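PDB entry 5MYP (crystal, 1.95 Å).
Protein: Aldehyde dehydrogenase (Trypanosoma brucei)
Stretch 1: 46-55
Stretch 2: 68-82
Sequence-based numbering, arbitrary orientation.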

ATOM      1  N   LEU A  46     -13.031 -19.320 -14.942  1.00 17.05           N
ATOM      2  CA  LEU A  46     -11.563 -19.407 -14.860  1.00 16.61           C
ATOM      3  C   LEU A  46     -11.093 -20.736 -14.246  1.00 16.30           C
ATOM      4  O   LEU A  46     -10.052 -21.257 -14.635  1.00 15.75           O
ATOM      5  N   LEU A  47     -11.858 -21.286 -13.304  1.00 16.38           N
ATOM      6  CA  LEU A  47     -11.621 -22.657 -12.832  1.00 16.71           C
ATOM      7  C   LEU A  47     -11.737 -23.645 -13.994  1.00 16.79           C
ATOM      8  O   LEU A  47     -10.866 -24.506 -14.169  1.00 16.46           O
ATOM      9  N   ASN A  48     -12.795 -23.496 -14.794  1.00 17.28           N
ATOM     10  CA  ASN A  48     -12.978 -24.321 -15.998  1.00 17.66           C
ATOM     11  C   ASN A  48     -11.829 -24.135 -16.996  1.00 17.55           C
ATOM     12  O   ASN A  48     -11.364 -25.112 -17.581  1.00 17.35           O
ATOM     13  N   LEU A  49     -11.369 -22.895 -17.178  1.00 17.55           N
ATOM     14  CA  LEU A  49     -10.189 -22.606 -18.018  1.00 17.64           C
ATOM     15  C   LEU A  49      -8.987 -23.463 -17.614  1.00 17.57           C
ATOM     16  O   LEU A  49      -8.340 -24.074 -18.466  1.00 17.17           O
ATOM     17  N   VAL A  50      -8.704 -23.507 -16.315  1.00 17.70           N
ATOM     18  CA  VAL A  50      -7.558 -24.258 -15.798  1.00 18.07           C
ATOM     19  C   VAL A  50      -7.804 -25.767 -15.893  1.00 18.38           C
ATOM     20  O   VAL A  50      -6.967 -26.495 -16.429  1.00 18.43           O
ATOM     21  N   GLU A  51      -8.949 -26.224 -15.385  1.00 19.07           N
ATOM     22  CA  GLU A  51      -9.250 -27.664 -15.310  1.00 19.79           C
ATOM     23  C   GLU A  51      -9.455 -28.335 -16.673  1.00 19.66           C
ATOM     24  O   GLU A  51      -8.935 -29.426 -16.903  1.00 19.54           O
ATOM     25  N   GLU A  52     -10.199 -27.688 -17.567  1.00 19.46           N
ATOM     26  CA  GLU A  52     -10.456 -28.247 -18.905  1.00 19.42           C
ATOM     27  C   GLU A  52      -9.213 -28.280 -19.791  1.00 19.14           C
ATOM     28  O   GLU A  52      -9.142 -29.093 -20.711  1.00 19.05           O
ATOM     29  N   ASN A  53      -8.240 -27.406 -19.519  1.00 18.57           N
ATOM     30  CA  ASN A  53      -7.041 -27.285 -20.350  1.00 18.25           C
ATOM     31  C   ASN A  53      -5.727 -27.585 -19.606  1.00 17.90           C
ATOM     32  O   ASN A  53      -4.657 -27.155 -20.044  1.00 17.35           O
ATOM     33  N   THR A  54      -5.807 -28.347 -18.512  1.00 17.96           N
ATOM     34  CA  THR A  54      -4.628 -28.682 -17.697  1.00 18.18           C
ATOM     35  C   THR A  54      -3.532 -29.378 -18.510  1.00 18.48           C
ATOM     36  O   THR A  54      -2.355 -29.028 -18.378  1.00 18.04           O
ATOM     37  N   ASP A  55      -3.920 -30.350 -19.343  1.00 18.98           N
ATOM     38  CA  ASP A  55      -2.951 -31.100 -20.155  1.00 19.43           C
ATOM     39  C   ASP A  55      -2.179 -30.208 -21.120  1.00 18.68           C
ATOM     40  O   ASP A  55      -0.953 -30.285 -21.184  1.00 17.94           O
ATOM     41  N   HIS A  68       8.727 -30.517 -15.905  1.00 20.40           N
ATOM     42  CA  HIS A  68       7.932 -31.754 -15.969  1.00 20.86           C
ATOM     43  C   HIS A  68       6.480 -31.478 -15.568  1.00 21.17           C
ATOM     44  O   HIS A  68       6.224 -30.632 -14.706  1.00 20.23           O
ATOM     45  N   ARG A  69       5.549 -32.185 -16.212  1.00 21.69           N
ATOM     46  CA  ARG A  69       4.105 -32.043 -15.968  1.00 22.34           C
ATOM     47  C   ARG A  69       3.732 -32.055 -14.484  1.00 21.97           C
ATOM     48  O   ARG A  69       2.964 -31.214 -14.019  1.00 21.55           O
ATOM     49  N   ASP A  70       4.263 -33.038 -13.764  1.00 21.45           N
ATOM     50  CA  ASP A  70       4.013 -33.192 -12.327  1.00 21.57           C
ATOM     51  C   ASP A  70       4.528 -32.007 -11.505  1.00 20.59           C
ATOM     52  O   ASP A  70       3.888 -31.612 -10.531  1.00 20.37           O
ATOM     53  N   GLU A  71       5.675 -31.448 -11.896  1.00 19.77           N
ATOM     54  CA  GLU A  71       6.202 -30.240 -11.247  1.00 19.20           C
ATOM     55  C   GLU A  71       5.254 -29.058 -11.475  1.00 18.80           C
ATOM     56  O   GLU A  71       4.955 -28.309 -10.546  1.00 18.64           O
ATOM     57  N   THR A  72       4.777 -28.914 -12.709  1.00 18.10           N
ATOM     58  CA  THR A  72       3.810 -27.869 -13.060  1.00 18.00           C
ATOM     59  C   THR A  72       2.472 -28.044 -12.337  1.00 18.04           C
ATOM     60  O   THR A  72       1.860 -27.055 -11.923  1.00 17.23           O
ATOM     61  N   VAL A  73       2.026 -29.289 -12.183  1.00 18.21           N
ATOM     62  CA  VAL A  73       0.801 -29.575 -11.426  1.00 18.58           C
ATOM     63  C   VAL A  73       0.937 -29.123  -9.965  1.00 18.95           C
ATOM     64  O   VAL A  73       0.049 -28.452  -9.436  1.00 18.91           O
ATOM     65  N   VAL A  74       2.052 -29.482  -9.334  1.00 19.57           N
ATOM     66  CA  VAL A  74       2.321 -29.132  -7.933  1.00 19.79           C
ATOM     67  C   VAL A  74       2.495 -27.616  -7.746  1.00 19.77           C
ATOM     68  O   VAL A  74       1.957 -27.047  -6.797  1.00 19.16           O
ATOM     69  N   MET A  75       3.232 -26.976  -8.652  1.00 19.22           N
ATOM     70  CA  MET A  75       3.632 -25.572  -8.486  1.00 19.25           C
ATOM     71  C   MET A  75       2.641 -24.546  -9.046  1.00 18.23           C
ATOM     72  O   MET A  75       2.604 -23.415  -8.558  1.00 17.69           O
ATOM     73  N   GLU A  76       1.856 -24.922 -10.059  1.00 17.29           N
ATOM     74  CA  GLU A  76       0.965 -23.973 -10.745  1.00 16.84           C
ATOM     75  C   GLU A  76      -0.507 -24.390 -10.769  1.00 16.69           C
ATOM     76  O   GLU A  76      -1.358 -23.621 -10.331  1.00 16.28           O
ATOM     77  N   ILE A  77      -0.801 -25.600 -11.249  1.00 16.56           N
ATOM     78  CA  ILE A  77      -2.189 -26.018 -11.489  1.00 16.92           C
ATOM     79  C   ILE A  77      -2.969 -26.152 -10.179  1.00 16.90           C
ATOM     80  O   ILE A  77      -4.036 -25.559 -10.035  1.00 16.53           O
ATOM     81  N   LEU A  78      -2.434 -26.920  -9.235  1.00 17.12           N
ATOM     82  CA  LEU A  78      -3.110 -27.139  -7.948  1.00 17.54           C
ATOM     83  C   LEU A  78      -3.270 -25.863  -7.100  1.00 17.38           C
ATOM     84  O   LEU A  78      -4.347 -25.641  -6.555  1.00 16.65           O
ATOM     85  N   PRO A  79      -2.213 -25.027  -6.986  1.00 17.58           N
ATOM     86  CA  PRO A  79      -2.389 -23.730  -6.306  1.00 17.59           C
ATOM     87  C   PRO A  79      -3.444 -22.815  -6.933  1.00 17.69           C
ATOM     88  O   PRO A  79      -4.176 -22.149  -6.206  1.00 17.20           O
ATOM     89  N   LEU A  80      -3.521 -22.791  -8.265  1.00 18.20           N
ATOM     90  CA  LEU A  80      -4.567 -22.033  -8.958  1.00 18.61           C
ATOM     91  C   LEU A  80      -5.968 -22.566  -8.662  1.00 19.30           C
ATOM     92  O   LEU A  80      -6.881 -21.785  -8.410  1.00 18.67           O
ATOM     93  N   ARG A  81      -6.131 -23.888  -8.693  1.00 20.39           N
ATOM     94  CA  ARG A  81      -7.413 -24.520  -8.357  1.00 21.70           C
ATOM     95  C   ARG A  81      -7.848 -24.172  -6.935  1.00 20.93           C
ATOM     96  O   ARG A  81      -8.996 -23.780  -6.712  1.00 20.72           O
ATOM     97  N   ASN A  82      -6.921 -24.295  -5.987  1.00 20.60           N
ATOM     98  CA  ASN A  82      -7.187 -23.953  -4.587  1.00 20.67           C
ATOM     99  C   ASN A  82      -7.522 -22.474  -4.402  1.00 19.91           C
ATOM    100  O   ASN A  82      -8.376 -22.135  -3.585  1.00 18.86           O
TER

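Helix 46-52 and helix 69-82 run nearly antiparallel, their N-to-C directions 153° apart and their axes 10.1 Å apart at closest approach. The register follows from that: Leu47 lies across from Arg81, Val50 from Ile77, and Asp55, in the helix that begins after Asn53 and continues beyond the stretch, from Arg69. The contact is modest, burying 397 Å² over both sides; its middle is apolar, and charged residues stand at both ends but pair only at the Asp55 end.

The apolar centre is built from beta-branched and leucine side chains. Val50 points toward the second helix with chi1 t, and its two methyls reach different partners: CG1 lies 4.1 Å from CG2 of Ile77, and CG2 lies 4.4 Å from CD1 of Leu80. Ile77 (m, m) and Leu80 (m, t) both point back toward the first stretch. Being three residues apart, they fall on the same side of their helix and together receive the single valine. Between them the helix is kinked, because Pro79 has no amide hydrogen to give to the turn before; just upstream, a wider pi-type turn spans 73-77.

Thr54 extends this centre while settling its own polar group. Its CA-to-CB bond points toward the other helix, chi1 is m, and OG1 donates to the backbone O of Val50 at 2.7 Å. With its hydrogen spent on its own stretch, the same OG1 can rest 3.7 Å from CG2 of Ile77 in a buried setting.

At the Arg81 end, the arginine's methylenes take the contacts, from a leucine methyl and from a carboxylate oxygen. Leu47 (t, p) leaves its backbone sideways, yet its tip closes in, CD1 coming within 3.8 Å of CG of Arg81. Glu51 (m, t) behaves alike, its OE2 lying 3.6 Å from CD of Arg81. Despite the opposite charges, this is an approach to the arginine's methylene and not a salt bridge; Arg81 NH1 is hydrogen-bonded elsewhere in the structure.

The charged pair closes the other end. Arg69 is extended through chi1 to chi3 (t, t, t), which carries its guanidinium across to Asp55. Asp55 starts away from the second stretch, but its m rotamer brings the carboxylate round, and NH1 of Arg69 donates to OD1 of Asp55 at 2.8 Å, a salt-bridging hydrogen bond met at the guanidinium edge. One water reinforces the link, donating to Asp55 O at 2.8 Å and accepting from Arg69 NH1 at 3.1 Å. The rule is legible: methyls meet in the middle, a buried hydroxyl is satisfied by its own stretch, and the one salt bridge across the contact lies at the exposed Asp55.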

ATOM      1  CB  LEU A  46     -10.969 -18.207 -14.112  1.00 16.46           C
ATOM      2  CG  LEU A  46     -11.011 -16.897 -14.901  1.00 16.50           C
ATOM      3  CD1 LEU A  46     -10.658 -15.704 -14.028  1.00 16.45           C
ATOM      4  CD2 LEU A  46     -10.099 -16.949 -16.119  1.00 16.68           C
ATOM      5  CB  LEU A  47     -12.592 -23.045 -11.711  1.00 16.92           C
ATOM      6  CG  LEU A  47     -12.510 -24.457 -11.125  1.00 17.14           C
ATOM      7  CD1 LEU A  47     -11.119 -24.761 -10.611  1.00 17.35           C
ATOM      8  CD2 LEU A  47     -13.532 -24.607 -10.009  1.00 17.66           C
ATOM      9  CB  ASN A  48     -14.325 -24.034 -16.685  1.00 18.16           C
ATOM     10  CG  ASN A  48     -15.531 -24.389 -15.820  1.00 18.76           C
ATOM     11  OD1 ASN A  48     -16.647 -23.919 -16.077  1.00 19.33           O
ATOM     12  ND2 ASN A  48     -15.320 -25.210 -14.797  1.00 18.86           N
ATOM     13  CB  LEU A  49      -9.816 -21.115 -17.953  1.00 17.92           C
ATOM     14  CG  LEU A  49      -8.463 -20.653 -18.517  1.00 18.17           C
ATOM     15  CD1 LEU A  49      -8.386 -20.884 -20.010  1.00 18.52           C
ATOM     16  CD2 LEU A  49      -8.221 -19.184 -18.214  1.00 18.34           C
ATOM     17  CB  VAL A  50      -7.211 -23.843 -14.351  1.00 18.01           C
ATOM     18  CG1 VAL A  50      -6.098 -24.724 -13.779  1.00 18.15           C
ATOM     19  CG2 VAL A  50      -6.790 -22.368 -14.310  1.00 18.04           C
ATOM     20  CB  GLU A  51     -10.465 -27.921 -14.416  1.00 20.61           C
ATOM     21  CG  GLU A  51     -10.207 -27.645 -12.945  1.00 21.45           C
ATOM     22  CD  GLU A  51     -11.353 -28.093 -12.050  1.00 22.30           C
ATOM     23  OE1 GLU A  51     -12.525 -28.061 -12.488  1.00 23.57           O
ATOM     24  OE2 GLU A  51     -11.085 -28.478 -10.894  1.00 23.17           O
ATOM     25  CB  GLU A  52     -11.567 -27.476 -19.632  1.00 19.67           C
ATOM     26  CG  GLU A  52     -12.925 -27.576 -18.961  1.00 19.74           C
ATOM     27  CD  GLU A  52     -13.997 -26.737 -19.632  1.00 19.91           C
ATOM     28  OE1 GLU A  52     -13.788 -26.225 -20.754  1.00 19.63           O
ATOM     29  OE2 GLU A  52     -15.072 -26.589 -19.022  1.00 20.67           O
ATOM     30  CB  ASN A  53      -7.009 -25.888 -20.977  1.00 18.14           C
ATOM     31  CG  ASN A  53      -8.300 -25.554 -21.706  1.00 18.27           C
ATOM     32  OD1 ASN A  53      -8.522 -26.011 -22.821  1.00 18.20           O
ATOM     33  ND2 ASN A  53      -9.158 -24.763 -21.073  1.00 17.92           N
ATOM     34  CB  THR A  54      -5.012 -29.531 -16.454  1.00 18.16           C
ATOM     35  OG1 THR A  54      -5.679 -28.698 -15.501  1.00 17.88           O
ATOM     36  CG2 THR A  54      -3.782 -30.163 -15.774  1.00 18.16           C
ATOM     37  CB  ASP A  55      -3.634 -32.226 -20.939  1.00 20.66           C
ATOM     38  CG  ASP A  55      -4.151 -33.350 -20.040  1.00 21.89           C
ATOM     39  OD1 ASP A  55      -3.801 -33.409 -18.842  1.00 22.67           O
ATOM     40  OD2 ASP A  55      -4.918 -34.192 -20.547  1.00 23.67           O
ATOM     41  CB  HIS A  68       8.538 -32.824 -15.050  1.00 21.04           C
ATOM     42  CG  HIS A  68       8.026 -34.210 -15.299  1.00 21.23           C
ATOM     43  ND1 HIS A  68       6.835 -34.672 -14.780  1.00 21.05           N
ATOM     44  CD2 HIS A  68       8.560 -35.245 -15.989  1.00 21.07           C
ATOM     45  CE1 HIS A  68       6.647 -35.925 -15.157  1.00 21.18           C
ATOM     46  NE2 HIS A  68       7.681 -36.298 -15.888  1.00 21.24           N
ATOM     47  CB  ARG A  69       3.341 -33.157 -16.689  1.00 23.56           C
ATOM     48  CG  ARG A  69       1.907 -33.338 -16.224  1.00 24.59           C
ATOM     49  CD  ARG A  69       1.241 -34.488 -16.945  1.00 25.74           C
ATOM     50  NE  ARG A  69      -0.014 -34.853 -16.295  1.00 26.81           N
ATOM     51  CZ  ARG A  69      -1.211 -34.338 -16.578  1.00 27.83           C
ATOM     52  NH1 ARG A  69      -1.364 -33.417 -17.527  1.00 28.47           N
ATOM     53  NH2 ARG A  69      -2.278 -34.762 -15.905  1.00 28.44           N
ATOM     54  CB  ASP A  70       4.639 -34.495 -11.803  1.00 22.34           C
ATOM     55  CG  ASP A  70       3.990 -35.747 -12.396  1.00 22.63           C
ATOM     56  OD1 ASP A  70       2.962 -35.642 -13.098  1.00 23.12           O
ATOM     57  OD2 ASP A  70       4.530 -36.845 -12.161  1.00 23.91           O
ATOM     58  CB  GLU A  71       7.607 -29.902 -11.755  1.00 19.02           C
ATOM     59  CG  GLU A  71       8.369 -28.938 -10.852  1.00 18.91           C
ATOM     60  CD  GLU A  71       9.828 -28.770 -11.249  1.00 18.98           C
ATOM     61  OE1 GLU A  71      10.525 -29.790 -11.430  1.00 18.79           O
ATOM     62  OE2 GLU A  71      10.286 -27.615 -11.373  1.00 18.71           O
ATOM     63  CB  THR A  72       3.582 -27.818 -14.585  1.00 17.80           C
ATOM     64  OG1 THR A  72       4.830 -27.560 -15.234  1.00 17.55           O
ATOM     65  CG2 THR A  72       2.579 -26.724 -14.969  1.00 17.68           C
ATOM     66  CB  VAL A  73       0.402 -31.074 -11.524  1.00 18.64           C
ATOM     67  CG1 VAL A  73      -0.684 -31.438 -10.517  1.00 18.93           C
ATOM     68  CG2 VAL A  73      -0.062 -31.404 -12.938  1.00 18.69           C
ATOM     69  CB  VAL A  74       3.565 -29.895  -7.393  1.00 20.33           C
ATOM     70  CG1 VAL A  74       4.029 -29.363  -6.038  1.00 20.64           C
ATOM     71  CG2 VAL A  74       3.267 -31.385  -7.291  1.00 20.48           C
ATOM     72  CB  MET A  75       5.014 -25.335  -9.113  1.00 20.07           C
ATOM     73  CG  MET A  75       6.147 -26.156  -8.504  1.00 21.07           C
ATOM     74  SD  MET A  75       6.409 -25.900  -6.737  1.00 22.79           S
ATOM     75  CE  MET A  75       6.856 -24.170  -6.694  1.00 22.47           C
ATOM     76  CB  GLU A  76       1.468 -23.693 -12.163  1.00 16.60           C
ATOM     77  CG  GLU A  76       2.856 -23.069 -12.195  1.00 16.54           C
ATOM     78  CD  GLU A  76       3.199 -22.421 -13.527  1.00 16.17           C
ATOM     79  OE1 GLU A  76       2.633 -21.354 -13.849  1.00 16.29           O
ATOM     80  OE2 GLU A  76       4.040 -22.992 -14.242  1.00 16.02           O
ATOM     81  CB  ILE A  77      -2.280 -27.349 -12.282  1.00 17.23           C
ATOM     82  CG1 ILE A  77      -1.559 -27.251 -13.643  1.00 17.34           C
ATOM     83  CG2 ILE A  77      -3.738 -27.773 -12.476  1.00 17.43           C
ATOM     84  CD1 ILE A  77      -2.116 -26.212 -14.601  1.00 17.51           C
ATOM     85  CB  LEU A  78      -2.435 -28.262  -7.136  1.00 18.07           C
ATOM     86  CG  LEU A  78      -2.581 -29.692  -7.671  1.00 18.47           C
ATOM     87  CD1 LEU A  78      -1.753 -30.650  -6.823  1.00 18.78           C
ATOM     88  CD2 LEU A  78      -4.036 -30.138  -7.725  1.00 18.63           C
ATOM     89  CB  PRO A  79      -0.999 -23.094  -6.405  1.00 17.60           C
ATOM     90  CG  PRO A  79      -0.078 -24.253  -6.407  1.00 17.59           C
ATOM     91  CD  PRO A  79      -0.785 -25.328  -7.194  1.00 17.57           C
ATOM     92  CB  LEU A  80      -4.322 -22.000 -10.472  1.00 18.49           C
ATOM     93  CG  LEU A  80      -3.220 -21.048 -10.949  1.00 18.39           C
ATOM     94  CD1 LEU A  80      -2.980 -21.244 -12.433  1.00 18.43           C
ATOM     95  CD2 LEU A  80      -3.560 -19.593 -10.646  1.00 18.51           C
ATOM     96  CB  ARG A  81      -7.332 -26.043  -8.519  1.00 23.50           C
ATOM     97  CG  ARG A  81      -8.672 -26.744  -8.429  1.00 25.26           C
ATOM     98  CD  ARG A  81      -8.508 -28.247  -8.463  1.00 27.27           C
ATOM     99  NE  ARG A  81      -8.051 -28.758  -7.171  1.00 28.95           N
ATOM    100  CZ  ARG A  81      -7.629 -30.004  -6.944  1.00 30.62           C
ATOM    101  NH1 ARG A  81      -7.576 -30.906  -7.927  1.00 31.39           N
ATOM    102  NH2 ARG A  81      -7.243 -30.352  -5.717  1.00 31.32           N
ATOM    103  CB  ASN A  82      -5.998 -24.332  -3.693  1.00 21.69           C
ATOM    104  CG  ASN A  82      -5.758 -25.836  -3.634  1.00 22.64           C
ATOM    105  OD1 ASN A  82      -6.653 -26.639  -3.907  1.00 23.45           O
ATOM    106  ND2 ASN A  82      -4.537 -26.220  -3.285  1.00 23.61           N
TER
HETATM  107  O   HOH W   1       0.099 -32.628 -20.186  1.00 25.94           O